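Local coordinates for condensin complex subunit 3 (Schizosaccharomyces pombe, PDB 5OQR), which acts as a regulatory subunit of the condensin complex, which is required to convert interphase chromatin into condensed, mitotic-like chromosomes, at residues 544-556 and 585-599. Sequence-based numbering, arbitrary orientation.
Sequences IRTLTDMLIQHGK and LGAEAIAKLLVILHY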
loop_
_atom_site.group_PDB
_atom_site.type_symbol
_atom_site.label_atom_id
_atom_site.label_comp_id
_atom_site.label_asym_id
_atom_site.label_seq_id
_atom_site.Cartn_x
_atom_site.Cartn_y
_atom_site.Cartn_z
ATOM N N ILE A 544 -2.052 -27.772 -2.563
ATOM C CA ILE A 544 -2.823 -26.764 -1.835
ATOM C C ILE A 544 -3.833 -26.097 -2.759
ATOM O O ILE A 544 -5.007 -25.932 -2.408
ATOM C CB ILE A 544 -1.883 -25.726 -1.192
ATOM C CG1 ILE A 544 -0.920 -26.389 -0.202
ATOM C CG2 ILE A 544 -2.683 -24.629 -0.492
ATOM C CD1 ILE A 544 -1.577 -26.995 1.019
ATOM N N ARG A 545 -3.390 -25.683 -3.947
ATOM C CA ARG A 545 -4.302 -25.024 -4.877
ATOM C C ARG A 545 -5.405 -25.969 -5.328
ATOM O O ARG A 545 -6.574 -25.578 -5.418
ATOM C CB ARG A 545 -3.535 -24.496 -6.090
ATOM C CG ARG A 545 -2.459 -23.474 -5.776
ATOM C CD ARG A 545 -1.929 -22.836 -7.053
ATOM N NE ARG A 545 -0.614 -22.231 -6.866
ATOM C CZ ARG A 545 0.539 -22.852 -7.084
ATOM N NH1 ARG A 545 0.561 -24.110 -7.502
ATOM N NH2 ARG A 545 1.681 -22.210 -6.883
ATOM N N THR A 546 -5.051 -27.219 -5.622
ATOM C CA THR A 546 -6.034 -28.171 -6.126
ATOM C C THR A 546 -7.091 -28.477 -5.076
ATOM O O THR A 546 -8.293 -28.350 -5.334
ATOM C CB THR A 546 -5.332 -29.454 -6.568
ATOM O OG1 THR A 546 -4.301 -29.133 -7.506
ATOM C CG2 THR A 546 -6.319 -30.413 -7.209
ATOM N N LEU A 547 -6.660 -28.884 -3.882
ATOM C CA LEU A 547 -7.607 -29.233 -2.829
ATOM C C LEU A 547 -8.447 -28.028 -2.423
ATOM O O LEU A 547 -9.649 -28.160 -2.166
ATOM C CB LEU A 547 -6.855 -29.808 -1.632
ATOM C CG LEU A 547 -6.278 -31.204 -1.891
ATOM C CD1 LEU A 547 -5.087 -31.484 -1.001
ATOM C CD2 LEU A 547 -7.344 -32.255 -1.689
ATOM N N THR A 548 -7.842 -26.842 -2.378
ATOM C CA THR A 548 -8.602 -25.646 -2.036
ATOM C C THR A 548 -9.657 -25.348 -3.092
ATOM O O THR A 548 -10.794 -24.992 -2.761
ATOM C CB THR A 548 -7.664 -24.448 -1.868
ATOM O OG1 THR A 548 -6.717 -24.720 -0.831
ATOM C CG2 THR A 548 -8.445 -23.196 -1.494
ATOM N N ASP A 549 -9.302 -25.486 -4.370
ATOM C CA ASP A 549 -10.256 -25.186 -5.431
ATOM C C ASP A 549 -11.344 -26.246 -5.531
ATOM O O ASP A 549 -12.487 -25.925 -5.866
ATOM C CB ASP A 549 -9.524 -25.040 -6.762
ATOM C CG ASP A 549 -8.846 -23.691 -6.905
ATOM O OD1 ASP A 549 -8.740 -22.967 -5.893
ATOM O OD2 ASP A 549 -8.420 -23.353 -8.028
ATOM N N MET A 550 -11.018 -27.507 -5.246
ATOM C CA MET A 550 -12.045 -28.542 -5.243
ATOM C C MET A 550 -13.092 -28.276 -4.167
ATOM O O MET A 550 -14.286 -28.509 -4.384
ATOM C CB MET A 550 -11.405 -29.916 -5.045
ATOM C CG MET A 550 -10.583 -30.383 -6.235
ATOM S SD MET A 550 -10.052 -32.104 -6.144
ATOM C CE MET A 550 -9.121 -32.101 -4.633
ATOM N N LEU A 551 -12.666 -27.784 -3.001
ATOM C CA LEU A 551 -13.617 -27.445 -1.946
ATOM C C LEU A 551 -14.499 -26.274 -2.358
ATOM O O LEU A 551 -15.727 -26.336 -2.241
ATOM C CB LEU A 551 -12.871 -27.120 -0.653
ATOM C CG LEU A 551 -12.274 -28.306 0.106
ATOM C CD1 LEU A 551 -11.305 -27.824 1.162
ATOM C CD2 LEU A 551 -13.369 -29.138 0.737
ATOM N N ILE A 552 -13.886 -25.191 -2.834
ATOM C CA ILE A 552 -14.653 -24.015 -3.228
ATOM C C ILE A 552 -15.591 -24.351 -4.378
ATOM O O ILE A 552 -16.755 -23.935 -4.392
ATOM C CB ILE A 552 -13.697 -22.864 -3.589
ATOM C CG1 ILE A 552 -12.934 -22.410 -2.345
ATOM C CG2 ILE A 552 -14.459 -21.692 -4.200
ATOM C CD1 ILE A 552 -11.714 -21.576 -2.645
ATOM N N GLN A 553 -15.101 -25.105 -5.363
ATOM C CA GLN A 553 -15.911 -25.415 -6.535
ATOM C C GLN A 553 -17.015 -26.408 -6.196
ATOM O O GLN A 553 -18.196 -26.143 -6.440
ATOM C CB GLN A 553 -15.019 -25.961 -7.653
ATOM C CG GLN A 553 -15.762 -26.425 -8.901
ATOM C CD GLN A 553 -16.434 -25.288 -9.641
ATOM O OE1 GLN A 553 -15.947 -24.161 -9.644
ATOM N NE2 GLN A 553 -17.563 -25.580 -10.274
ATOM N N HIS A 554 -16.650 -27.556 -5.630
ATOM C CA HIS A 554 -17.586 -28.661 -5.474
ATOM C C HIS A 554 -18.334 -28.647 -4.150
ATOM O O HIS A 554 -19.366 -29.318 -4.037
ATOM C CB HIS A 554 -16.847 -29.994 -5.618
ATOM C CG HIS A 554 -16.276 -30.215 -6.982
ATOM N ND1 HIS A 554 -16.954 -29.875 -8.132
ATOM C CD2 HIS A 554 -15.088 -30.723 -7.381
ATOM C CE1 HIS A 554 -16.212 -30.174 -9.181
ATOM N NE2 HIS A 554 -15.076 -30.690 -8.753
ATOM N N GLY A 555 -17.848 -27.921 -3.157
ATOM C CA GLY A 555 -18.545 -27.804 -1.897
ATOM C C GLY A 555 -17.783 -28.458 -0.755
ATOM O O GLY A 555 -16.896 -29.294 -0.947
ATOM N N LYS A 556 -18.159 -28.063 0.459
ATOM C CA LYS A 556 -17.505 -28.552 1.667
ATOM C C LYS A 556 -17.939 -29.973 2.008
ATOM O O LYS A 556 -17.113 -30.797 2.414
ATOM C CB LYS A 556 -17.826 -27.609 2.824
ATOM C CG LYS A 556 -16.969 -27.778 4.055
ATOM C CD LYS A 556 -17.652 -27.202 5.288
ATOM C CE LYS A 556 -18.239 -25.817 5.036
ATOM N NZ LYS A 556 -18.819 -25.229 6.269
ATOM N N LEU A 585 1.003 -19.468 0.532
ATOM C CA LEU A 585 -0.068 -20.158 -0.173
ATOM C C LEU A 585 -1.040 -20.806 0.803
ATOM O O LEU A 585 -2.259 -20.675 0.655
ATOM C CB LEU A 585 0.521 -21.201 -1.124
ATOM C CG LEU A 585 -0.479 -21.875 -2.060
ATOM C CD1 LEU A 585 -1.138 -20.858 -2.977
ATOM C CD2 LEU A 585 0.217 -22.953 -2.864
ATOM N N GLY A 586 -0.517 -21.519 1.801
ATOM C CA GLY A 586 -1.379 -22.049 2.844
ATOM C C GLY A 586 -2.195 -20.962 3.515
ATOM O O GLY A 586 -3.402 -21.108 3.719
ATOM N N ALA A 587 -1.547 -19.846 3.851
ATOM C CA ALA A 587 -2.264 -18.728 4.452
ATOM C C ALA A 587 -3.374 -18.236 3.537
ATOM O O ALA A 587 -4.492 -17.970 3.991
ATOM C CB ALA A 587 -1.294 -17.592 4.773
ATOM N N GLU A 588 -3.086 -18.108 2.242
ATOM C CA GLU A 588 -4.096 -17.627 1.307
ATOM C C GLU A 588 -5.236 -18.627 1.167
ATOM O O GLU A 588 -6.408 -18.241 1.159
ATOM C CB GLU A 588 -3.458 -17.346 -0.051
ATOM C CG GLU A 588 -4.334 -16.530 -0.981
ATOM C CD GLU A 588 -3.654 -16.208 -2.295
ATOM O OE1 GLU A 588 -2.465 -16.560 -2.455
ATOM O OE2 GLU A 588 -4.308 -15.603 -3.169
ATOM N N ALA A 589 -4.912 -19.918 1.063
ATOM C CA ALA A 589 -5.945 -20.940 0.935
ATOM C C ALA A 589 -6.898 -20.909 2.126
ATOM O O ALA A 589 -8.122 -20.904 1.957
ATOM C CB ALA A 589 -5.299 -22.316 0.800
ATOM N N ILE A 590 -6.347 -20.892 3.341
ATOM C CA ILE A 590 -7.175 -20.804 4.541
ATOM C C ILE A 590 -8.073 -19.575 4.475
ATOM O O ILE A 590 -9.271 -19.642 4.768
ATOM C CB ILE A 590 -6.284 -20.789 5.795
ATOM C CG1 ILE A 590 -5.570 -22.133 5.944
ATOM C CG2 ILE A 590 -7.101 -20.489 7.048
ATOM C CD1 ILE A 590 -4.311 -22.069 6.768
ATOM N N ALA A 591 -7.502 -18.436 4.089
ATOM C CA ALA A 591 -8.263 -17.191 4.060
ATOM C C ALA A 591 -9.511 -17.321 3.197
ATOM O O ALA A 591 -10.607 -16.932 3.613
ATOM C CB ALA A 591 -7.379 -16.053 3.557
ATOM N N LYS A 592 -9.369 -17.859 1.982
ATOM C CA LYS A 592 -10.526 -17.940 1.094
ATOM C C LYS A 592 -11.486 -19.046 1.514
ATOM O O LYS A 592 -12.700 -18.900 1.342
ATOM C CB LYS A 592 -10.091 -18.131 -0.363
ATOM C CG LYS A 592 -8.866 -18.995 -0.582
ATOM C CD LYS A 592 -8.615 -19.264 -2.059
ATOM C CE LYS A 592 -8.164 -18.010 -2.796
ATOM N NZ LYS A 592 -7.991 -18.268 -4.252
ATOM N N LEU A 593 -10.978 -20.146 2.072
ATOM C CA LEU A 593 -11.868 -21.175 2.595
ATOM C C LEU A 593 -12.748 -20.640 3.721
ATOM O O LEU A 593 -13.904 -21.053 3.854
ATOM C CB LEU A 593 -11.063 -22.376 3.090
ATOM C CG LEU A 593 -10.385 -23.263 2.048
ATOM C CD1 LEU A 593 -9.607 -24.367 2.734
ATOM C CD2 LEU A 593 -11.400 -23.857 1.088
ATOM N N LEU A 594 -12.222 -19.724 4.535
ATOM C CA LEU A 594 -13.017 -19.151 5.619
ATOM C C LEU A 594 -14.082 -18.205 5.079
ATOM O O LEU A 594 -15.265 -18.329 5.416
ATOM C CB LEU A 594 -12.102 -18.428 6.610
ATOM C CG LEU A 594 -11.717 -19.172 7.894
ATOM C CD1 LEU A 594 -11.307 -20.609 7.626
ATOM C CD2 LEU A 594 -10.588 -18.439 8.592
ATOM N N VAL A 595 -13.683 -17.253 4.237
ATOM C CA VAL A 595 -14.629 -16.263 3.733
ATOM C C VAL A 595 -15.665 -16.913 2.825
ATOM O O VAL A 595 -16.859 -16.605 2.905
ATOM C CB VAL A 595 -13.875 -15.137 3.003
ATOM C CG1 VAL A 595 -14.851 -14.137 2.406
ATOM C CG2 VAL A 595 -12.919 -14.442 3.953
ATOM N N ILE A 596 -15.228 -17.809 1.942
ATOM C CA ILE A 596 -16.128 -18.376 0.944
ATOM C C ILE A 596 -16.990 -19.473 1.554
ATOM O O ILE A 596 -18.204 -19.521 1.334
ATOM C CB ILE A 596 -15.326 -18.905 -0.263
ATOM C CG1 ILE A 596 -14.485 -17.790 -0.890
ATOM C CG2 ILE A 596 -16.262 -19.491 -1.311
ATOM C CD1 ILE A 596 -13.461 -18.294 -1.875
ATOM N N LEU A 597 -16.374 -20.370 2.324
ATOM C CA LEU A 597 -17.029 -21.591 2.769
ATOM C C LEU A 597 -17.340 -21.633 4.259
ATOM O O LEU A 597 -18.154 -22.463 4.671
ATOM C CB LEU A 597 -16.153 -22.805 2.425
ATOM C CG LEU A 597 -16.513 -23.635 1.190
ATOM C CD1 LEU A 597 -16.801 -22.770 -0.022
ATOM C CD2 LEU A 597 -15.391 -24.610 0.883
ATOM N N HIS A 598 -16.729 -20.772 5.069
ATOM C CA HIS A 598 -16.732 -20.937 6.520
ATOM C C HIS A 598 -16.252 -22.343 6.875
ATOM O O HIS A 598 -16.964 -23.154 7.467
ATOM C CB HIS A 598 -18.114 -20.656 7.119
ATOM C CG HIS A 598 -18.447 -19.201 7.212
ATOM N ND1 HIS A 598 -17.638 -18.293 7.860
ATOM C CD2 HIS A 598 -19.506 -18.497 6.749
ATOM C CE1 HIS A 598 -18.180 -17.091 7.785
ATOM N NE2 HIS A 598 -19.314 -17.187 7.116
ATOM N N TYR A 599 -15.012 -22.618 6.482
ATOM C CA TYR A 599 -14.425 -23.952 6.580
ATOM C C TYR A 599 -13.668 -24.055 7.896
ATOM O O TYR A 599 -12.472 -23.773 7.977
ATOM C CB TYR A 599 -13.519 -24.213 5.382
ATOM C CG TYR A 599 -12.841 -25.564 5.378
ATOM C CD1 TYR A 599 -13.531 -26.708 5.010
ATOM C CD2 TYR A 599 -11.506 -25.693 5.728
ATOM C CE1 TYR A 599 -12.917 -27.941 5.000
ATOM C CE2 TYR A 599 -10.881 -26.922 5.722
ATOM C CZ TYR A 599 -11.592 -28.044 5.355
ATOM O OH TYR A 599 -10.976 -29.274 5.345
#
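Lys556 reaches from just beyond the end of helix 544-554 to the end of helix 585-597, and its chain meets a succession of neighbours along the way. CG anti to the backbone N (chi1 -166°) directs the chain toward the second helix: CB faces CD2 of Leu597, CG lies in plane at the edge of the Tyr599 ring, 3.7 Å from CD1, and CD stays near the same ring carbon. A bend at chi3 then turns CE toward Leu597 O and brings NZ to 3.0 Å from His598 O, which it meets from above the carbonyl plane; a second bond, to Leu597 O, is weak. Lysine suits this place because its methylenes pack against the ring while its ammonium serves carbonyls at the helix end. Shortened to an alanine, this position would probably leave His598 O without this donor and the Tyr599 edge without its aliphatic neighbour.

Leu551 CD1 lies over one face of the same ring, toward the rim, and also meets Leu593 CD2 at 4.0 Å, the two leucines crossing at about a right angle. Beside them, Ile552 extends CD1 to Ile596 CD1 and to the aliphatic CD of Lys592, whose NZ bonds to the backbone of another protein's chain. A small residue suits the place where the helices come close: with only a methyl at Ala589, its CA can lie 6.2 Å from that of Thr548. Thr548 turns OG1 back to Ile544 O (2.6 Å), satisfying its hydroxyl within its own helix, while its CG2 packs on Leu593. Toward the N-terminal ends, Ile544 sets CB beside Leu585 CD2 (3.9 Å) and CG2 against the Ala589 methyl, branched apolar chains suited to a buried seam.

The axes run parallel, 3° apart at 10.2 Å, with helix 563-574 intervening in sequence and packing against both; 544-556 belongs to a HEAT repeat, and such side-by-side parallel helices characterise a HEAT-type alpha solenoid.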